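Local structure of TRAP dicarboxylate transporter, DctP subunit (Ochrobactrum anthropi, 4P47) at residues A[49-52]-A[53-57]; A[242-246]-A[247-251]; A[250-253]-A[254-258]. The protein probably captures a small organic acid in the periplasm and delivers it to a TRAP-type membrane transporter. All blocks are in the same frame, centred on the assembly; numbering follows the deposited sequence.

Overall arrangement
Following the chain from its N terminus, contact 1 (49-52 with 53-57) comes first, within helix 43-58 of the beta-alpha-beta unit formed with strands 30-35 and 63-68. Nearly two hundred residues later, contact 2 (242-246 with 247-251) turns the end of strand 229-245 into the short helix 246-249. Contact 3 (250-253 with 254-258) then closes the loop from that helix into the long helix 254-288. The contacts run in series, neither nested nor crossed; contacts 2 and 3 share D250 and R251 and touch where W249 O packs on K257 CE. Contact 1 stays about 6 Å (nearest atoms) from contact 2, yet F51, L54 and V55 pack on A263 of helix 254-288, which contact 3 starts.

Contact 1: residues A[49-52]-A[53-57]; sequences EKFA and ELVKE
F51 and V55, one helical turn apart, supply the apolar part of this contact within helix 43-58. The V55 CG2 methyl sits over one face of the F51 ring in a CH-pi contact, 3.9 Å from the ring centroid and 17° off the ring normal. It is displaced toward the rim, which puts F51 CZ closest, 3.7 Å from V55 CG2. F51 reaches this position with CG anti to the backbone N (chi1 173°). A second hydrophobic pair forms as the aliphatic part of K50 crosses L54, with K50 CG 4.0 Å from L54 CD1; the K50 chain bends at both chi2 and chi3, and its charged end makes a cation-pi contact with Y270.

The backbone bonds are regular i to i+4 links: L54 N donates to K50 O at 2.9 Å, and V55 N to F51 O at 3.0 Å with an N-H...O angle of 163°. Equivalent bonds join E53 to E49 and K56 to A52.

F51 and V55 also lean on A263, while A52 and V55 meet V65 of strand 63-68. The chemistry thus implies an amphipathic helix, greasy toward the sheet and helix 254-288 and charged along the face that bears E53, K56 and E57.

Contact 2: residues A[242-246]-A[247-251]; sequences VMISK and KFWDR
I244 wedges its branches against two aromatic residues of the following helix, and this is the tightly packed part of the contact. I244 CD1 lies in the plane of the F248 ring at its edge, 3.7 Å from F248 CD2. The other branch, I244 CG2, approaches the six-membered ring of W249, 3.6 Å from W249 CE3, and the two side chains cross at about a right angle. I244 chi1 (-173°) directs CG1 and its methyl to F248 and leaves CG2 for the indole. I142 of strand 141-156 touches both I244 and W249.

Here strand 229-245 ends and helix 246-249 begins, with S245 at the N-cap position. S245 O takes W249 N in a nearly straight bond of 2.9 Å (N-H...O 173°), whereas S245 OG bonds to L83 O and so ties the junction to helix 76-85.

The solvent side is held by charge instead. K246 runs out extended as far as CE, and only the last torsion (chi4 -61°) turns NZ onto the syn lone pair of D250 OD2 in a 2.7 Å salt bridge. Between the same two residues, D250 N donates to K246 O at 2.9 Å. Farther out, R251 NH1 reaches K247 O in a weak bond of 3.4 Å, both residues being exposed.

Contact 3: residues A[250-253]-A[254-258]; sequences DRLN and DEEKA
N253 meets the first turn of helix 254-288 through its backbone carbonyl, which receives K257 N in a nearly straight bond of 3.0 Å, the usual opening i to i+4 bond. The side chains of N253 and E256 then exchange bonds with each other's main chain. N253 OD1 accepts E256 N at 2.9 Å; for this the amide stands with CG between backbone N and carbonyl carbon (chi1 64°), bringing OD1 over the helix end. In return E256 OE1 accepts N253 N at 2.8 Å, met on its anti side and 27° out of the carboxylate plane. The amide and carboxylate planes lie only 19° apart, stacked on one another.

E256 OE1 also forms a salt bridge with R28, OE2 is bonded to Q30, and N253 ND2 reaches E26 O, so the cap is fastened to the N-terminal segment. With an alanine in place of E256, N253 N would probably lose its acceptor and R28 its carboxylate mate.

The extended K257 chain passes L252, its CE 3.7 Å from L252 O. K257 NZ is linked by one water to D250 OD1 and by another to both L252 O and D254 OD1, the latter water 2.8 Å from D254 OD1; K257 also makes a cation-pi contact with W249. Reciprocal bonding between N253 and E256 defines a capping box, here starting the long helix 254-288.

Contact 1: residues A[49-52]-A[53-57]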
# COMPACT_ATOMS: atom_id res chain seq x y z
N GLU A 49 -8.74 14.75 4.51
CA GLU A 49 -9.67 15.72 5.08
C GLU A 49 -9.43 15.90 6.57
O GLU A 49 -9.45 17.02 7.09
CB GLU A 49 -11.12 15.29 4.83
CG GLU A 49 -11.50 15.39 3.36
CD GLU A 49 -12.76 14.64 3.00
OE1 GLU A 49 -13.21 13.78 3.78
OE2 GLU A 49 -13.30 14.92 1.91
N LYS A 50 -9.17 14.80 7.27
CA LYS A 50 -8.82 14.87 8.68
C LYS A 50 -7.53 15.66 8.88
O LYS A 50 -7.45 16.53 9.76
CB LYS A 50 -8.71 13.47 9.30
CG LYS A 50 -8.30 13.44 10.78
CD LYS A 50 -9.27 14.12 11.71
CE LYS A 50 -10.61 13.48 11.69
NZ LYS A 50 -11.44 14.07 12.78
N PHE A 51 -6.51 15.34 8.09
CA PHE A 51 -5.25 16.07 8.11
C PHE A 51 -5.48 17.58 7.94
O PHE A 51 -4.99 18.40 8.72
CB PHE A 51 -4.30 15.53 7.04
CG PHE A 51 -3.04 16.33 6.89
CD1 PHE A 51 -1.97 16.15 7.77
CD2 PHE A 51 -2.92 17.29 5.91
CE1 PHE A 51 -0.82 16.89 7.65
CE2 PHE A 51 -1.76 18.02 5.79
CZ PHE A 51 -0.70 17.82 6.67
N ALA A 52 -6.23 17.94 6.91
CA ALA A 52 -6.49 19.36 6.62
C ALA A 52 -7.17 20.05 7.79
O ALA A 52 -6.84 21.18 8.14
CB ALA A 52 -7.33 19.49 5.35
N GLU A 53 -8.14 19.38 8.40
CA GLU A 53 -8.88 19.98 9.50
C GLU A 53 -8.00 20.16 10.73
O GLU A 53 -8.07 21.18 11.42
CB GLU A 53 -10.09 19.13 9.84
CG GLU A 53 -10.88 19.62 11.04
CD GLU A 53 -11.43 21.06 10.91
OE1 GLU A 53 -11.67 21.54 9.78
OE2 GLU A 53 -11.63 21.73 11.96
N LEU A 54 -7.16 19.17 11.00
CA LEU A 54 -6.24 19.27 12.13
C LEU A 54 -5.24 20.39 11.93
O LEU A 54 -4.91 21.12 12.85
CB LEU A 54 -5.52 17.93 12.35
CG LEU A 54 -6.43 16.80 12.82
CD1 LEU A 54 -5.62 15.49 12.85
CD2 LEU A 54 -7.02 17.12 14.18
N VAL A 55 -4.73 20.55 10.73
CA VAL A 55 -3.81 21.63 10.47
C VAL A 55 -4.49 23.00 10.63
O VAL A 55 -3.91 23.94 11.18
CB VAL A 55 -3.19 21.47 9.06
CG1 VAL A 55 -2.41 22.70 8.67
CG2 VAL A 55 -2.28 20.24 9.01
N LYS A 56 -5.72 23.12 10.14
CA LYS A 56 -6.49 24.34 10.25
C LYS A 56 -6.69 24.70 11.73
O LYS A 56 -6.52 25.85 12.12
CB LYS A 56 -7.83 24.12 9.54
CG LYS A 56 -8.80 25.28 9.61
CD LYS A 56 -9.93 25.03 8.60
CE LYS A 56 -10.87 26.21 8.43
NZ LYS A 56 -11.68 26.39 9.64
N GLU A 57 -7.02 23.71 12.55
CA GLU A 57 -7.27 23.93 13.96
C GLU A 57 -5.99 24.32 14.68
O GLU A 57 -5.92 25.35 15.36
CB GLU A 57 -7.90 22.69 14.60
CG GLU A 57 -9.33 22.43 14.15
CD GLU A 57 -9.85 21.06 14.55
OE1 GLU A 57 -9.13 20.30 15.24
OE2 GLU A 57 -10.98 20.71 14.13

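Contact 2: residues A[242-246]-A[247-251]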
# COMPACT_ATOMS: atom_id res chain seq x y z
N VAL A 242 2.97 9.58 3.21
CA VAL A 242 2.63 10.99 3.12
C VAL A 242 3.93 11.78 3.10
O VAL A 242 4.78 11.62 3.99
CB VAL A 242 1.80 11.42 4.34
CG1 VAL A 242 1.44 12.90 4.26
CG2 VAL A 242 0.53 10.56 4.48
N MET A 243 4.09 12.60 2.07
CA MET A 243 5.31 13.35 1.84
C MET A 243 5.03 14.82 1.65
O MET A 243 3.95 15.24 1.20
CB MET A 243 6.01 12.84 0.59
CG MET A 243 6.56 11.44 0.74
SD MET A 243 7.20 10.69 -0.79
CE MET A 243 5.68 10.58 -1.77
N ILE A 244 6.05 15.61 1.96
CA ILE A 244 6.04 17.03 1.70
C ILE A 244 7.33 17.42 0.97
O ILE A 244 8.39 16.83 1.20
CB ILE A 244 5.80 17.80 3.05
CG1 ILE A 244 5.59 19.29 2.80
CG2 ILE A 244 6.92 17.56 4.07
CD1 ILE A 244 4.93 19.97 3.97
N SER A 245 7.22 18.38 0.07
CA SER A 245 8.35 18.89 -0.71
C SER A 245 9.44 19.45 0.22
O SER A 245 9.16 20.28 1.07
CB SER A 245 7.85 19.97 -1.67
OG SER A 245 8.92 20.69 -2.26
N LYS A 246 10.68 19.01 0.06
CA LYS A 246 11.77 19.57 0.88
C LYS A 246 11.98 21.07 0.62
O LYS A 246 12.26 21.82 1.55
CB LYS A 246 13.06 18.79 0.68
CG LYS A 246 14.23 19.32 1.51
CD LYS A 246 15.42 18.38 1.44
CE LYS A 246 16.53 18.81 2.41
NZ LYS A 246 17.06 20.17 2.07
N LYS A 247 11.85 21.50 -0.63
CA LYS A 247 11.97 22.92 -0.96
C LYS A 247 11.01 23.75 -0.08
O LYS A 247 11.37 24.78 0.48
CB LYS A 247 11.69 23.13 -2.44
CG LYS A 247 11.98 24.52 -2.97
CD LYS A 247 12.12 24.47 -4.49
CE LYS A 247 12.34 25.86 -5.08
NZ LYS A 247 13.33 26.65 -4.30
N PHE A 248 9.77 23.29 0.03
CA PHE A 248 8.77 23.93 0.89
C PHE A 248 9.06 23.81 2.40
O PHE A 248 9.01 24.79 3.15
CB PHE A 248 7.38 23.36 0.58
CG PHE A 248 6.26 23.97 1.38
CD1 PHE A 248 5.81 25.24 1.08
CD2 PHE A 248 5.63 23.26 2.39
CE1 PHE A 248 4.76 25.81 1.80
CE2 PHE A 248 4.59 23.84 3.11
CZ PHE A 248 4.17 25.11 2.82
N TRP A 249 9.36 22.59 2.84
CA TRP A 249 9.71 22.29 4.23
C TRP A 249 10.84 23.18 4.74
O TRP A 249 10.77 23.67 5.85
CB TRP A 249 10.14 20.83 4.31
CG TRP A 249 10.34 20.24 5.65
CD1 TRP A 249 11.54 19.89 6.22
CD2 TRP A 249 9.33 19.89 6.60
NE1 TRP A 249 11.32 19.33 7.46
CE2 TRP A 249 9.97 19.32 7.71
CE3 TRP A 249 7.93 19.97 6.60
CZ2 TRP A 249 9.28 18.86 8.81
CZ3 TRP A 249 7.25 19.50 7.71
CH2 TRP A 249 7.93 18.95 8.79
N ASP A 250 11.87 23.39 3.91
CA ASP A 250 13.04 24.16 4.33
C ASP A 250 12.70 25.61 4.61
O ASP A 250 13.44 26.29 5.33
CB ASP A 250 14.16 24.05 3.29
CG ASP A 250 14.89 22.72 3.36
OD1 ASP A 250 14.79 22.04 4.40
OD2 ASP A 250 15.59 22.39 2.40
N ARG A 251 11.59 26.08 4.07
CA ARG A 251 11.15 27.46 4.32
C ARG A 251 10.30 27.59 5.57
O ARG A 251 9.96 28.69 5.98
CB ARG A 251 10.35 27.99 3.14
CG ARG A 251 11.15 28.26 1.89
CD ARG A 251 10.19 28.50 0.73
NE ARG A 251 10.77 29.33 -0.32
CZ ARG A 251 11.76 28.94 -1.12
NH1 ARG A 251 12.32 27.75 -0.97
NH2 ARG A 251 12.21 29.77 -2.05

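Contact 3: residues A[250-253]-A[254-258]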
# COMPACT_ATOMS: atom_id res chain seq x y z
N ASP A 250 11.87 23.39 3.91
CA ASP A 250 13.04 24.16 4.33
C ASP A 250 12.70 25.61 4.61
O ASP A 250 13.44 26.29 5.33
CB ASP A 250 14.16 24.05 3.29
CG ASP A 250 14.89 22.72 3.36
OD1 ASP A 250 14.79 22.04 4.40
OD2 ASP A 250 15.59 22.39 2.40
N ARG A 251 11.59 26.08 4.07
CA ARG A 251 11.15 27.46 4.32
C ARG A 251 10.30 27.59 5.57
O ARG A 251 9.96 28.69 5.98
CB ARG A 251 10.35 27.99 3.14
CG ARG A 251 11.15 28.26 1.89
CD ARG A 251 10.19 28.50 0.73
NE ARG A 251 10.77 29.33 -0.32
CZ ARG A 251 11.76 28.94 -1.12
NH1 ARG A 251 12.32 27.75 -0.97
NH2 ARG A 251 12.21 29.77 -2.05
N LEU A 252 9.92 26.48 6.18
CA LEU A 252 9.06 26.53 7.36
C LEU A 252 9.84 26.65 8.65
O LEU A 252 11.00 26.23 8.72
CB LEU A 252 8.20 25.27 7.42
CG LEU A 252 7.25 25.00 6.25
CD1 LEU A 252 6.52 23.66 6.51
CD2 LEU A 252 6.25 26.13 6.03
N ASN A 253 9.20 27.19 9.68
CA ASN A 253 9.79 27.21 11.02
C ASN A 253 9.36 25.99 11.84
O ASN A 253 8.54 25.19 11.41
CB ASN A 253 9.51 28.54 11.74
CG ASN A 253 8.02 28.79 12.01
OD1 ASN A 253 7.28 27.89 12.41
ND2 ASN A 253 7.59 30.04 11.80
N ASP A 254 9.93 25.82 13.03
CA ASP A 254 9.68 24.62 13.80
C ASP A 254 8.24 24.48 14.26
O ASP A 254 7.73 23.37 14.36
CB ASP A 254 10.62 24.57 15.01
CG ASP A 254 12.04 24.25 14.61
OD1 ASP A 254 12.25 23.77 13.47
OD2 ASP A 254 12.96 24.48 15.43
N GLU A 255 7.58 25.60 14.54
CA GLU A 255 6.20 25.55 14.98
C GLU A 255 5.30 25.08 13.84
O GLU A 255 4.38 24.32 14.07
CB GLU A 255 5.74 26.90 15.54
CG GLU A 255 6.58 27.37 16.71
CD GLU A 255 7.56 28.47 16.33
OE1 GLU A 255 7.21 29.66 16.51
OE2 GLU A 255 8.68 28.15 15.86
N GLU A 256 5.57 25.55 12.62
CA GLU A 256 4.80 25.14 11.45
C GLU A 256 5.03 23.64 11.18
O GLU A 256 4.10 22.88 10.94
CB GLU A 256 5.18 25.99 10.23
CG GLU A 256 4.79 27.48 10.36
CD GLU A 256 5.54 28.41 9.42
OE1 GLU A 256 6.66 28.12 8.97
OE2 GLU A 256 5.01 29.51 9.12
N LYS A 257 6.29 23.21 11.23
CA LYS A 257 6.61 21.81 11.03
C LYS A 257 5.92 20.92 12.06
O LYS A 257 5.41 19.85 11.71
CB LYS A 257 8.12 21.60 11.10
CG LYS A 257 8.88 22.18 9.94
CD LYS A 257 10.40 22.11 10.16
CE LYS A 257 11.14 22.54 8.91
NZ LYS A 257 12.63 22.49 9.18
N ALA A 258 5.91 21.34 13.32
CA ALA A 258 5.29 20.54 14.37
C ALA A 258 3.77 20.35 14.13
O ALA A 258 3.24 19.27 14.37
CB ALA A 258 5.53 21.14 15.73
O HOH W 1 14.51 22.65 7.06
O HOH W 2 12.59 24.80 10.94